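Local atomic coordinates of exonuclease (PDB entry 3SYY), a protein that probably digests double-stranded DNA from the 5' toward the 3' end as a magnesium-dependent alkaline exonuclease of the lambda exonuclease-like family. Residues Arg72-Val86 with Pro101-Ile113. Numbering follows the deposited sequence.
Sequences RARYIIETGEIVTEV and PDGLVGDTGLIEI. With MG (magnesium ion), chain B.
The NE/NH2 side of the Arg72 guanidinium grips Asp102 O with two N-H groups, NE at 3.1 Å and NH2 at 3.0 Å; NH2 sits on a lone pair in the carbonyl plane, NE tilted 21° from it. With chi1 at -170° Arg72 sends its chain away from its own backbone N, and the bend at chi3 brings that edge to the oxygen. Arginine suits the place: its long chain spans the gap from the helix, and its two faces take Glu85 OE2, a purely electrostatic pairing, and Ile113 CD1; Glu68 adds a salt bridge. This probably steadies the backbone of Asp102, whose OD2 binds a magnesium ion at 2.4 Å, beside Glu112 OE2 and Ile113 O, in the metal site of this PDDEXK-type nuclease.

One helical turn on, Ile111 lays CD1 over one face of the Tyr75 ring, 3.7 Å from the centroid, a CH-pi contact. Tyrosine offers this flat apolar face while its OH hydrogen-bonds Asp151. Beta-branched Ile111 and Val105 suit strand positions facing the helix; Val105 CG1 also meets Glu81 CB at 3.5 Å. Gly103 presents a bare CA to Val83 CG1.

Thr84 and Leu104 form an antiparallel hydrogen-bonded pair, and apolar Val86 CG1 touches Leu104 CD2 and Pro101 CG. Strand 83-84 thus edges the mixed sheet beside 103-105, which forms a hairpin with 109-114, while helix 59-79 packs over Ile111 and strands 149-155 and 165-171.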
ATOM      1  N   ARG A  72      11.864 -10.292 -26.343  1.00 28.36           N
ATOM      2  CA  ARG A  72      13.162 -10.263 -27.044  1.00 30.70           C
ATOM      3  C   ARG A  72      13.029 -11.107 -28.338  1.00 31.39           C
ATOM      4  O   ARG A  72      13.438 -10.650 -29.410  1.00 32.66           O
ATOM      5  CB  ARG A  72      14.331 -10.802 -26.186  1.00 29.82           C
ATOM      6  CG  ARG A  72      15.744 -10.541 -26.833  1.00 32.70           C
ATOM      7  CD  ARG A  72      16.950 -10.933 -25.874  1.00 37.18           C
ATOM      8  NE  ARG A  72      17.040  -9.966 -24.754  1.00 42.60           N
ATOM      9  CZ  ARG A  72      16.565 -10.155 -23.514  1.00 44.43           C
ATOM     10  NH1 ARG A  72      15.977 -11.303 -23.160  1.00 47.70           N
ATOM     11  NH2 ARG A  72      16.673  -9.190 -22.609  1.00 41.80           N
ATOM     12  N   ALA A  73      12.456 -12.308 -28.231  1.00 32.58           N
ATOM     13  CA  ALA A  73      12.317 -13.173 -29.404  1.00 32.93           C
ATOM     14  C   ALA A  73      11.403 -12.516 -30.419  1.00 33.12           C
ATOM     15  O   ALA A  73      11.759 -12.460 -31.588  1.00 34.38           O
ATOM     16  CB  ALA A  73      11.832 -14.555 -29.037  1.00 33.11           C
ATOM     17  N   ARG A  74      10.256 -11.997 -29.989  1.00 32.21           N
ATOM     18  CA  ARG A  74       9.340 -11.310 -30.887  1.00 31.95           C
ATOM     19  C   ARG A  74      10.006 -10.162 -31.647  1.00 32.80           C
ATOM     20  O   ARG A  74       9.718  -9.932 -32.850  1.00 31.12           O
ATOM     21  CB  ARG A  74       8.090 -10.807 -30.146  1.00 30.94           C
ATOM     22  CG  ARG A  74       7.060 -10.099 -31.045  1.00 31.81           C
ATOM     23  CD  ARG A  74       6.325 -11.110 -32.034  1.00 29.44           C
ATOM     24  NE  ARG A  74       5.137 -10.441 -32.569  1.00 32.75           N
ATOM     25  CZ  ARG A  74       3.898 -10.506 -32.059  1.00 34.04           C
ATOM     26  NH1 ARG A  74       3.608 -11.295 -31.027  1.00 32.82           N
ATOM     27  NH2 ARG A  74       2.922  -9.801 -32.611  1.00 31.05           N
ATOM     28  N   TYR A  75      10.861  -9.405 -30.957  1.00 31.02           N
ATOM     29  CA  TYR A  75      11.533  -8.285 -31.613  1.00 30.07           C
ATOM     30  C   TYR A  75      12.408  -8.808 -32.766  1.00 31.06           C
ATOM     31  O   TYR A  75      12.377  -8.237 -33.849  1.00 33.29           O
ATOM     32  CB  TYR A  75      12.431  -7.546 -30.612  1.00 28.26           C
ATOM     33  CG  TYR A  75      13.400  -6.563 -31.218  1.00 27.01           C
ATOM     34  CD1 TYR A  75      12.977  -5.291 -31.605  1.00 24.66           C
ATOM     35  CD2 TYR A  75      14.751  -6.891 -31.386  1.00 29.34           C
ATOM     36  CE1 TYR A  75      13.869  -4.355 -32.094  1.00 30.55           C
ATOM     37  CE2 TYR A  75      15.661  -5.949 -31.906  1.00 30.20           C
ATOM     38  CZ  TYR A  75      15.211  -4.695 -32.254  1.00 29.31           C
ATOM     39  OH  TYR A  75      16.042  -3.712 -32.756  1.00 29.22           O
ATOM     40  N   ILE A  76      13.227  -9.819 -32.500  1.00 31.55           N
ATOM     41  CA  ILE A  76      14.096 -10.449 -33.562  1.00 31.78           C
ATOM     42  C   ILE A  76      13.223 -11.036 -34.705  1.00 32.63           C
ATOM     43  O   ILE A  76      13.554 -10.918 -35.901  1.00 34.15           O
ATOM     44  CB  ILE A  76      15.046 -11.497 -32.960  1.00 31.54           C
ATOM     45  CG1 ILE A  76      15.976 -10.892 -31.895  1.00 29.98           C
ATOM     46  CG2 ILE A  76      15.972 -12.187 -34.050  1.00 31.22           C
ATOM     47  CD1 ILE A  76      16.467 -11.961 -30.898  1.00 32.72           C
ATOM     48  N   ILE A  77      12.091 -11.633 -34.361  1.00 32.43           N
ATOM     49  CA  ILE A  77      11.146 -12.110 -35.406  1.00 32.58           C
ATOM     50  C   ILE A  77      10.721 -10.956 -36.267  1.00 33.83           C
ATOM     51  O   ILE A  77      10.787 -11.051 -37.515  1.00 34.94           O
ATOM     52  CB  ILE A  77       9.921 -12.799 -34.795  1.00 32.13           C
ATOM     53  CG1 ILE A  77      10.365 -14.100 -34.146  1.00 29.61           C
ATOM     54  CG2 ILE A  77       8.839 -13.059 -35.847  1.00 34.25           C
ATOM     55  CD1 ILE A  77       9.273 -14.748 -33.292  1.00 31.41           C
ATOM     56  N   GLU A  78      10.333  -9.850 -35.636  1.00 32.48           N
ATOM     57  CA  GLU A  78       9.833  -8.702 -36.351  1.00 33.15           C
ATOM     58  C   GLU A  78      10.903  -7.950 -37.145  1.00 33.82           C
ATOM     59  O   GLU A  78      10.581  -7.255 -38.126  1.00 33.30           O
ATOM     60  CB  GLU A  78       9.102  -7.728 -35.418  1.00 32.95           C
ATOM     61  CG  GLU A  78       7.904  -8.350 -34.684  1.00 34.89           C
ATOM     62  CD  GLU A  78       6.677  -8.484 -35.560  1.00 39.49           C
ATOM     63  OE1 GLU A  78       5.732  -9.201 -35.170  1.00 39.63           O
ATOM     64  OE2 GLU A  78       6.641  -7.846 -36.635  1.00 42.18           O
ATOM     65  N   THR A  79      12.164  -8.040 -36.733  1.00 33.20           N
ATOM     66  CA  THR A  79      13.138  -7.134 -37.323  1.00 33.33           C
ATOM     67  C   THR A  79      14.278  -7.862 -38.005  1.00 34.04           C
ATOM     68  O   THR A  79      14.945  -7.284 -38.842  1.00 35.13           O
ATOM     69  CB  THR A  79      13.817  -6.227 -36.268  1.00 33.78           C
ATOM     70  OG1 THR A  79      14.508  -7.068 -35.335  1.00 32.73           O
ATOM     71  CG2 THR A  79      12.819  -5.296 -35.578  1.00 33.57           C
ATOM     72  N   GLY A  80      14.572  -9.080 -37.592  1.00 34.65           N
ATOM     73  CA  GLY A  80      15.750  -9.783 -38.094  1.00 35.82           C
ATOM     74  C   GLY A  80      17.095  -9.288 -37.582  1.00 37.19           C
ATOM     75  O   GLY A  80      18.142  -9.634 -38.165  1.00 37.05           O
ATOM     76  N   GLU A  81      17.100  -8.494 -36.498  1.00 36.97           N
ATOM     77  CA  GLU A  81      18.362  -7.918 -35.978  1.00 37.52           C
ATOM     78  C   GLU A  81      19.167  -8.943 -35.188  1.00 38.52           C
ATOM     79  O   GLU A  81      18.600  -9.874 -34.601  1.00 38.84           O
ATOM     80  CB  GLU A  81      18.097  -6.684 -35.112  1.00 37.93           C
ATOM     81  CG  GLU A  81      17.455  -5.543 -35.819  1.00 38.50           C
ATOM     82  CD  GLU A  81      18.467  -4.531 -36.432  1.00 39.53           C
ATOM     83  OE1 GLU A  81      19.682  -4.769 -36.427  1.00 37.64           O
ATOM     84  OE2 GLU A  81      18.015  -3.481 -36.922  1.00 44.72           O
ATOM     85  N   ILE A  82      20.491  -8.794 -35.186  1.00 38.42           N
ATOM     86  CA  ILE A  82      21.352  -9.612 -34.331  1.00 39.69           C
ATOM     87  C   ILE A  82      21.364  -8.995 -32.912  1.00 38.78           C
ATOM     88  O   ILE A  82      21.828  -7.865 -32.718  1.00 40.36           O
ATOM     89  CB  ILE A  82      22.810  -9.654 -34.882  1.00 39.82           C
ATOM     90  CG1 ILE A  82      23.778 -10.370 -33.929  1.00 40.35           C
ATOM     91  CG2 ILE A  82      23.343  -8.252 -35.107  1.00 43.61           C
ATOM     92  CD1 ILE A  82      24.242 -11.741 -34.402  1.00 42.65           C
ATOM     93  N   VAL A  83      20.907  -9.750 -31.928  1.00 38.82           N
ATOM     94  CA  VAL A  83      20.819  -9.218 -30.554  1.00 38.15           C
ATOM     95  C   VAL A  83      21.751  -9.968 -29.655  1.00 38.78           C
ATOM     96  O   VAL A  83      21.713 -11.184 -29.623  1.00 38.64           O
ATOM     97  CB  VAL A  83      19.358  -9.287 -30.010  1.00 37.56           C
ATOM     98  CG1 VAL A  83      19.259  -8.710 -28.573  1.00 36.64           C
ATOM     99  CG2 VAL A  83      18.418  -8.516 -30.918  1.00 37.01           C
ATOM    100  N   THR A  84      22.602  -9.257 -28.908  1.00 39.83           N
ATOM    101  CA  THR A  84      23.463  -9.924 -27.928  1.00 40.93           C
ATOM    102  C   THR A  84      23.097  -9.457 -26.519  1.00 41.11           C
ATOM    103  O   THR A  84      22.895  -8.286 -26.297  1.00 40.48           O
ATOM    104  CB  THR A  84      24.920  -9.541 -28.153  1.00 40.73           C
ATOM    105  OG1 THR A  84      25.162  -9.527 -29.557  1.00 44.64           O
ATOM    106  CG2 THR A  84      25.853 -10.535 -27.469  1.00 44.21           C
ATOM    107  N   GLU A  85      23.052 -10.367 -25.569  1.00 42.16           N
ATOM    108  CA  GLU A  85      22.842  -9.938 -24.210  1.00 43.67           C
ATOM    109  C   GLU A  85      24.104  -9.374 -23.561  1.00 43.84           C
ATOM    110  O   GLU A  85      25.237  -9.658 -23.986  1.00 43.71           O
ATOM    111  CB  GLU A  85      22.120 -11.008 -23.416  1.00 44.84           C
ATOM    112  CG  GLU A  85      20.635 -11.062 -23.916  1.00 48.39           C
ATOM    113  CD  GLU A  85      19.694 -11.748 -22.951  1.00 52.53           C
ATOM    114  OE1 GLU A  85      19.302 -12.898 -23.233  1.00 55.39           O
ATOM    115  OE2 GLU A  85      19.356 -11.144 -21.910  1.00 54.52           O
ATOM    116  N   VAL A  86      23.888  -8.494 -22.592  1.00 42.90           N
ATOM    117  CA  VAL A  86      24.956  -7.751 -21.962  1.00 42.94           C
ATOM    118  C   VAL A  86      24.535  -7.531 -20.502  1.00 41.97           C
ATOM    119  O   VAL A  86      23.347  -7.597 -20.175  1.00 39.85           O
ATOM    120  CB  VAL A  86      25.263  -6.444 -22.769  1.00 43.52           C
ATOM    121  CG1 VAL A  86      24.261  -5.348 -22.526  1.00 45.10           C
ATOM    122  CG2 VAL A  86      26.673  -5.939 -22.537  1.00 47.05           C
ATOM    123  N   PRO A 101      21.317  -2.266 -20.649  1.00 33.52           N
ATOM    124  CA  PRO A 101      20.287  -2.411 -21.688  1.00 32.57           C
ATOM    125  C   PRO A 101      19.837  -3.881 -21.783  1.00 31.30           C
ATOM    126  O   PRO A 101      20.549  -4.771 -21.329  1.00 30.33           O
ATOM    127  CB  PRO A 101      20.967  -1.893 -22.974  1.00 34.08           C
ATOM    128  CG  PRO A 101      22.454  -1.894 -22.697  1.00 34.01           C
ATOM    129  CD  PRO A 101      22.644  -1.875 -21.180  1.00 34.09           C
ATOM    130  N   ASP A 102      18.641  -4.119 -22.318  1.00 30.19           N
ATOM    131  CA  ASP A 102      18.145  -5.469 -22.513  1.00 29.60           C
ATOM    132  C   ASP A 102      18.782  -6.181 -23.736  1.00 30.14           C
ATOM    133  O   ASP A 102      18.582  -7.364 -23.922  1.00 30.86           O
ATOM    134  CB  ASP A 102      16.614  -5.442 -22.629  1.00 30.08           C
ATOM    135  CG  ASP A 102      15.945  -5.070 -21.295  1.00 29.72           C
ATOM    136  OD1 ASP A 102      16.531  -5.407 -20.257  1.00 29.20           O
ATOM    137  OD2 ASP A 102      14.915  -4.406 -21.291  1.00 27.73           O
ATOM    138  N   GLY A 103      19.553  -5.470 -24.537  1.00 30.41           N
ATOM    139  CA  GLY A 103      20.349  -6.159 -25.580  1.00 31.40           C
ATOM    140  C   GLY A 103      21.175  -5.171 -26.376  1.00 31.30           C
ATOM    141  O   GLY A 103      20.803  -4.019 -26.507  1.00 31.98           O
ATOM    142  N   LEU A 104      22.317  -5.624 -26.878  1.00 33.09           N
ATOM    143  CA  LEU A 104      23.033  -4.876 -27.944  1.00 33.85           C
ATOM    144  C   LEU A 104      22.487  -5.319 -29.290  1.00 33.38           C
ATOM    145  O   LEU A 104      22.383  -6.523 -29.561  1.00 34.37           O
ATOM    146  CB  LEU A 104      24.521  -5.200 -27.903  1.00 34.18           C
ATOM    147  CG  LEU A 104      25.308  -4.933 -26.600  1.00 36.66           C
ATOM    148  CD1 LEU A 104      26.824  -4.991 -26.880  1.00 36.99           C
ATOM    149  CD2 LEU A 104      24.932  -3.610 -25.952  1.00 36.11           C
ATOM    150  N   VAL A 105      22.135  -4.358 -30.115  1.00 33.78           N
ATOM    151  CA  VAL A 105      21.529  -4.662 -31.420  1.00 35.59           C
ATOM    152  C   VAL A 105      22.511  -4.208 -32.495  1.00 36.79           C
ATOM    153  O   VAL A 105      22.846  -3.027 -32.579  1.00 36.61           O
ATOM    154  CB  VAL A 105      20.203  -3.938 -31.646  1.00 34.13           C
ATOM    155  CG1 VAL A 105      19.543  -4.418 -32.943  1.00 34.40           C
ATOM    156  CG2 VAL A 105      19.238  -4.168 -30.459  1.00 34.17           C
ATOM    157  N   GLY A 106      22.920  -5.140 -33.348  1.00 38.16           N
ATOM    158  CA  GLY A 106      23.853  -4.792 -34.418  1.00 40.03           C
ATOM    159  C   GLY A 106      25.139  -4.237 -33.834  1.00 41.10           C
ATOM    160  O   GLY A 106      25.580  -4.659 -32.764  1.00 41.83           O
ATOM    161  N   ASP A 107      25.715  -3.266 -34.536  1.00 42.05           N
ATOM    162  CA  ASP A 107      26.960  -2.612 -34.113  1.00 42.84           C
ATOM    163  C   ASP A 107      26.652  -1.343 -33.347  1.00 41.08           C
ATOM    164  O   ASP A 107      27.431  -0.923 -32.502  1.00 41.18           O
ATOM    165  CB  ASP A 107      27.778  -2.199 -35.350  1.00 43.67           C
ATOM    166  CG  ASP A 107      28.324  -3.373 -36.097  1.00 48.96           C
ATOM    167  OD1 ASP A 107      28.892  -4.271 -35.423  1.00 54.44           O
ATOM    168  OD2 ASP A 107      28.206  -3.387 -37.349  1.00 53.82           O
ATOM    169  N   THR A 108      25.543  -0.701 -33.687  1.00 39.52           N
ATOM    170  CA  THR A 108      25.301   0.633 -33.146  1.00 39.09           C
ATOM    171  C   THR A 108      23.992   0.807 -32.351  1.00 37.00           C
ATOM    172  O   THR A 108      23.666   1.912 -31.980  1.00 37.56           O
ATOM    173  CB  THR A 108      25.333   1.680 -34.259  1.00 38.75           C
ATOM    174  OG1 THR A 108      24.198   1.492 -35.093  1.00 39.57           O
ATOM    175  CG2 THR A 108      26.652   1.564 -35.108  1.00 41.48           C
ATOM    176  N   GLY A 109      23.225  -0.261 -32.139  1.00 36.26           N
ATOM    177  CA  GLY A 109      21.906  -0.068 -31.507  1.00 33.34           C
ATOM    178  C   GLY A 109      21.722  -0.792 -30.194  1.00 32.15           C
ATOM    179  O   GLY A 109      22.630  -1.447 -29.713  1.00 30.77           O
ATOM    180  N   LEU A 110      20.513  -0.652 -29.608  1.00 30.81           N
ATOM    181  CA  LEU A 110      20.228  -1.216 -28.309  1.00 29.43           C
ATOM    182  C   LEU A 110      18.760  -1.608 -28.340  1.00 28.46           C
ATOM    183  O   LEU A 110      18.050  -1.138 -29.179  1.00 29.02           O
ATOM    184  CB  LEU A 110      20.376  -0.102 -27.254  1.00 28.89           C
ATOM    185  CG  LEU A 110      21.796   0.450 -27.008  1.00 28.89           C
ATOM    186  CD1 LEU A 110      21.732   1.628 -26.062  1.00 34.08           C
ATOM    187  CD2 LEU A 110      22.632  -0.608 -26.421  1.00 27.67           C
ATOM    188  N   ILE A 111      18.323  -2.439 -27.395  1.00 28.13           N
ATOM    189  CA  ILE A 111      16.886  -2.660 -27.191  1.00 28.35           C
ATOM    190  C   ILE A 111      16.622  -2.469 -25.683  1.00 27.99           C
ATOM    191  O   ILE A 111      17.450  -2.869 -24.872  1.00 28.10           O
ATOM    192  CB  ILE A 111      16.452  -4.077 -27.680  1.00 27.66           C
ATOM    193  CG1 ILE A 111      14.985  -4.379 -27.358  1.00 30.79           C
ATOM    194  CG2 ILE A 111      17.389  -5.148 -27.151  1.00 28.71           C
ATOM    195  CD1 ILE A 111      14.449  -5.663 -28.009  1.00 36.22           C
ATOM    196  N   GLU A 112      15.514  -1.820 -25.353  1.00 27.61           N
ATOM    197  CA  GLU A 112      15.026  -1.755 -23.938  1.00 27.42           C
ATOM    198  C   GLU A 112      13.596  -2.292 -24.046  1.00 26.65           C
ATOM    199  O   GLU A 112      12.816  -1.795 -24.868  1.00 26.69           O
ATOM    200  CB  GLU A 112      14.983  -0.302 -23.442  1.00 26.36           C
ATOM    201  CG  GLU A 112      14.191  -0.165 -22.056  1.00 28.58           C
ATOM    202  CD  GLU A 112      14.842  -1.005 -20.946  1.00 27.80           C
ATOM    203  OE1 GLU A 112      16.078  -1.253 -21.030  1.00 27.75           O
ATOM    204  OE2 GLU A 112      14.121  -1.479 -19.977  1.00 29.68           O
ATOM    205  N   ILE A 113      13.301  -3.326 -23.271  1.00 25.65           N
ATOM    206  CA  ILE A 113      12.016  -4.021 -23.298  1.00 25.24           C
ATOM    207  C   ILE A 113      11.158  -3.696 -22.054  1.00 26.06           C
ATOM    208  O   ILE A 113      11.642  -3.785 -20.906  1.00 24.50           O
ATOM    209  CB  ILE A 113      12.278  -5.526 -23.312  1.00 25.10           C
ATOM    210  CG1 ILE A 113      12.995  -5.944 -24.633  1.00 25.78           C
ATOM    211  CG2 ILE A 113      10.949  -6.349 -23.129  1.00 26.23           C
ATOM    212  CD1 ILE A 113      13.502  -7.369 -24.587  1.00 25.64           C
TER
HETATM  213 MG    MG B 400      13.577  -3.660 -19.443  1.00 29.54          MG
HETATM  214  O   HOH W   1      24.577  -7.438 -31.181  1.00 52.46           O
HETATM  215  O   HOH W   2      21.252  -6.291 -19.301  1.00 33.22           O
HETATM  216  O   HOH W   3      21.131  -7.927 -22.046  1.00 51.58           O
HETATM  217  O   HOH W   4      14.620  -5.354 -18.359  1.00 39.74           O
HETATM  218  O   HOH W   5      12.389  -2.858 -17.585  1.00 38.75           O